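Local coordinates for protein LYND (Lyngbya aestuarii, PDB 4V1T) that probably uses ATP and magnesium to cyclise cysteine residues of cyanobactin precursor peptides into thiazolines, as a YcaO-type cyclodehydratase, at residues D461-R467 with W480-R484. Sequence-based numbering, arbitrary orientation.
Sequences DGQYANR and WIPQR
Arg-467 presents the NE/NH2 edge of its guanidinium to the carbonyl oxygen of Ile-481, NE donating to O at 2.9 Å and NH2 to the same O at 3.0 Å. The NH2 donor lies in the carbonyl plane, whereas NE sits above it. A bend at chi3 (-72°) turns the guanidinium edge toward this oxygen; one face carries the Gln-483 side chain, CG lying 3.5 Å from Arg-467 NH1, and Trp-480 CZ2 meets the edge, its ring nearly perpendicular to the guanidinium. Gln-483 NE2 is hydrogen-bonded to the carbonyl oxygen of Pro-520. A bridging water accepts from Tyr-464 OH at 2.6 Å and donates to Gln-483 O. A turn at chi3 (100°) carries the Arg-484 guanidinium past Tyr-464, CD2 against one of its faces, to Asp-461 OD1, where NH2 makes a weak salt bridge at 3.4 Å; Glu-454 OE1 is a second, long and weak ionic partner of that NH2. Over one face of the Tyr-464 ring, Arg-484 CG makes a CH-pi contact, 3.9 Å from the centroid, while Pro-482 O lies at the ring edge. Deeper in, Ile-481 sets CG2 against Tyr-464 CD1 (4.0 Å) and CD1 against Gln-463 CB, with Phe-459 and Leu-470 also touching it. The contact packs helix 461-465 and the first residue of helix 467-473 against the loop preceding strand 491-498, within the YcaO region: the two-pronged hold on one carbonyl should restrict the guanidinium's rotation, while the outer ion pair is probably a weaker, more adaptable link.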
ATOM      1  N   ASP B 461     -29.475  39.357  18.042  1.00 55.61           N
ATOM      2  CA  ASP B 461     -29.314  40.167  19.245  1.00 52.91           C
ATOM      3  C   ASP B 461     -29.799  39.412  20.476  1.00 46.50           C
ATOM      4  O   ASP B 461     -29.174  39.481  21.535  1.00 51.23           O
ATOM      5  CB  ASP B 461     -30.073  41.497  19.130  1.00 56.47           C
ATOM      6  CG  ASP B 461     -29.463  42.432  18.104  1.00 62.99           C
ATOM      7  OD1 ASP B 461     -28.219  42.448  17.964  1.00 63.81           O
ATOM      8  OD2 ASP B 461     -30.236  43.152  17.438  1.00 70.12           O
ATOM      9  N   GLY B 462     -30.923  38.712  20.337  1.00 55.81           N
ATOM     10  CA  GLY B 462     -31.462  37.901  21.414  1.00 56.58           C
ATOM     11  C   GLY B 462     -30.489  36.801  21.815  1.00 58.61           C
ATOM     12  O   GLY B 462     -30.314  36.511  22.995  1.00 60.42           O
ATOM     13  N   GLN B 463     -29.853  36.184  20.829  1.00 44.25           N
ATOM     14  CA  GLN B 463     -28.912  35.102  21.100  1.00 48.08           C
ATOM     15  C   GLN B 463     -27.742  35.592  21.934  1.00 44.21           C
ATOM     16  O   GLN B 463     -27.321  34.926  22.882  1.00 49.10           O
ATOM     17  CB  GLN B 463     -28.401  34.492  19.798  1.00 47.87           C
ATOM     18  CG  GLN B 463     -29.343  33.478  19.177  1.00 45.41           C
ATOM     19  CD  GLN B 463     -28.772  32.891  17.908  1.00 45.07           C
ATOM     20  OE1 GLN B 463     -28.629  33.588  16.905  1.00 51.77           O
ATOM     21  NE2 GLN B 463     -28.410  31.620  17.951  1.00 59.12           N
ATOM     22  N   TYR B 464     -27.218  36.761  21.574  1.00 49.05           N
ATOM     23  CA  TYR B 464     -26.108  37.354  22.307  1.00 50.36           C
ATOM     24  C   TYR B 464     -26.507  37.707  23.740  1.00 43.93           C
ATOM     25  O   TYR B 464     -25.779  37.408  24.678  1.00 45.72           O
ATOM     26  CB  TYR B 464     -25.604  38.605  21.607  1.00 43.44           C
ATOM     27  CG  TYR B 464     -24.585  38.362  20.517  1.00 44.55           C
ATOM     28  CD1 TYR B 464     -23.430  37.641  20.769  1.00 49.73           C
ATOM     29  CD2 TYR B 464     -24.756  38.897  19.248  1.00 47.37           C
ATOM     30  CE1 TYR B 464     -22.481  37.429  19.786  1.00 56.65           C
ATOM     31  CE2 TYR B 464     -23.811  38.692  18.255  1.00 56.13           C
ATOM     32  CZ  TYR B 464     -22.678  37.953  18.533  1.00 54.54           C
ATOM     33  OH  TYR B 464     -21.731  37.758  17.568  1.00 47.32           O
ATOM     34  N   ALA B 465     -27.662  38.338  23.891  1.00 48.97           N
ATOM     35  CA  ALA B 465     -28.137  38.770  25.197  1.00 55.21           C
ATOM     36  C   ALA B 465     -28.325  37.607  26.160  1.00 54.73           C
ATOM     37  O   ALA B 465     -28.000  37.721  27.345  1.00 56.74           O
ATOM     38  CB  ALA B 465     -29.441  39.537  25.050  1.00 62.09           C
ATOM     39  N   ASN B 466     -28.848  36.496  25.646  1.00 46.96           N
ATOM     40  CA  ASN B 466     -29.161  35.329  26.468  1.00 58.29           C
ATOM     41  C   ASN B 466     -28.144  34.212  26.302  1.00 53.43           C
ATOM     42  O   ASN B 466     -28.416  33.061  26.653  1.00 51.19           O
ATOM     43  CB  ASN B 466     -30.564  34.816  26.127  1.00 56.10           C
ATOM     44  CG  ASN B 466     -31.615  35.914  26.209  1.00 60.76           C
ATOM     45  OD1 ASN B 466     -31.640  36.690  27.153  1.00 67.17           O
ATOM     46  ND2 ASN B 466     -32.474  35.997  25.202  1.00 66.73           N
ATOM     47  N   ARG B 467     -26.964  34.564  25.797  1.00 44.38           N
ATOM     48  CA  ARG B 467     -25.989  33.576  25.353  1.00 51.76           C
ATOM     49  C   ARG B 467     -25.582  32.582  26.428  1.00 44.07           C
ATOM     50  O   ARG B 467     -25.369  31.418  26.136  1.00 47.79           O
ATOM     51  CB  ARG B 467     -24.738  34.270  24.816  1.00 59.19           C
ATOM     52  CG  ARG B 467     -23.925  35.035  25.852  1.00 57.89           C
ATOM     53  CD  ARG B 467     -22.663  35.614  25.237  1.00 46.70           C
ATOM     54  NE  ARG B 467     -21.679  34.574  24.939  1.00 48.84           N
ATOM     55  CZ  ARG B 467     -20.794  34.106  25.812  1.00 55.78           C
ATOM     56  NH1 ARG B 467     -20.737  34.584  27.053  1.00 43.40           N
ATOM     57  NH2 ARG B 467     -19.955  33.152  25.441  1.00 51.25           N
ATOM     58  N   TRP B 480     -22.350  27.200  19.882  1.00 51.69           N
ATOM     59  CA  TRP B 480     -21.831  28.056  20.928  1.00 55.00           C
ATOM     60  C   TRP B 480     -21.915  29.505  20.482  1.00 53.76           C
ATOM     61  O   TRP B 480     -21.446  29.855  19.400  1.00 54.88           O
ATOM     62  CB  TRP B 480     -20.386  27.695  21.249  1.00 56.88           C
ATOM     63  CG  TRP B 480     -19.829  28.456  22.417  1.00 47.21           C
ATOM     64  CD1 TRP B 480     -20.142  28.277  23.733  1.00 52.24           C
ATOM     65  CD2 TRP B 480     -18.852  29.502  22.374  1.00 44.01           C
ATOM     66  NE1 TRP B 480     -19.425  29.156  24.515  1.00 57.54           N
ATOM     67  CE2 TRP B 480     -18.622  29.916  23.704  1.00 53.79           C
ATOM     68  CE3 TRP B 480     -18.144  30.129  21.337  1.00 47.82           C
ATOM     69  CZ2 TRP B 480     -17.717  30.929  24.029  1.00 50.23           C
ATOM     70  CZ3 TRP B 480     -17.242  31.136  21.662  1.00 50.41           C
ATOM     71  CH2 TRP B 480     -17.041  31.529  22.999  1.00 49.68           C
ATOM     72  N   ILE B 481     -22.528  30.342  21.319  1.00 47.40           N
ATOM     73  CA  ILE B 481     -22.658  31.762  21.022  1.00 44.82           C
ATOM     74  C   ILE B 481     -21.527  32.505  21.705  1.00 41.71           C
ATOM     75  O   ILE B 481     -21.475  32.530  22.928  1.00 42.03           O
ATOM     76  CB  ILE B 481     -24.004  32.328  21.504  1.00 48.40           C
ATOM     77  CG1 ILE B 481     -25.158  31.437  21.020  1.00 54.12           C
ATOM     78  CG2 ILE B 481     -24.187  33.771  21.014  1.00 47.12           C
ATOM     79  CD1 ILE B 481     -26.483  31.730  21.711  1.00 51.31           C
ATOM     80  N   PRO B 482     -20.623  33.127  20.929  1.00 39.09           N
ATOM     81  CA  PRO B 482     -19.514  33.801  21.591  1.00 38.57           C
ATOM     82  C   PRO B 482     -19.934  35.100  22.244  1.00 41.19           C
ATOM     83  O   PRO B 482     -21.050  35.563  22.017  1.00 40.59           O
ATOM     84  CB  PRO B 482     -18.519  34.068  20.454  1.00 41.08           C
ATOM     85  CG  PRO B 482     -19.273  33.900  19.182  1.00 41.80           C
ATOM     86  CD  PRO B 482     -20.663  33.421  19.489  1.00 46.56           C
ATOM     87  N   GLN B 483     -19.057  35.665  23.064  1.00 44.90           N
ATOM     88  CA  GLN B 483     -19.277  36.991  23.622  1.00 50.45           C
ATOM     89  C   GLN B 483     -19.320  37.998  22.475  1.00 51.80           C
ATOM     90  O   GLN B 483     -18.897  37.694  21.355  1.00 48.89           O
ATOM     91  CB  GLN B 483     -18.171  37.363  24.614  1.00 55.68           C
ATOM     92  CG  GLN B 483     -17.995  36.389  25.771  1.00 51.17           C
ATOM     93  CD  GLN B 483     -16.721  36.637  26.548  1.00 61.99           C
ATOM     94  OE1 GLN B 483     -16.120  37.700  26.443  1.00 66.79           O
ATOM     95  NE2 GLN B 483     -16.298  35.651  27.326  1.00 66.12           N
ATOM     96  N   ARG B 484     -19.826  39.195  22.746  1.00 49.34           N
ATOM     97  CA  ARG B 484     -19.899  40.213  21.713  1.00 52.47           C
ATOM     98  C   ARG B 484     -18.527  40.768  21.411  1.00 50.55           C
ATOM     99  O   ARG B 484     -17.631  40.730  22.234  1.00 51.80           O
ATOM    100  CB  ARG B 484     -20.856  41.346  22.107  1.00 59.96           C
ATOM    101  CG  ARG B 484     -22.319  40.985  21.909  1.00 67.05           C
ATOM    102  CD  ARG B 484     -23.188  42.209  21.764  1.00 74.29           C
ATOM    103  NE  ARG B 484     -23.511  42.487  20.366  1.00 67.96           N
ATOM    104  CZ  ARG B 484     -24.692  42.269  19.788  1.00 68.52           C
ATOM    105  NH1 ARG B 484     -25.714  41.760  20.467  1.00 66.96           N
ATOM    106  NH2 ARG B 484     -24.856  42.573  18.513  1.00 76.07           N
TER
HETATM  107  O   HOH W   1     -19.242  37.651  18.436  1.00 52.87           O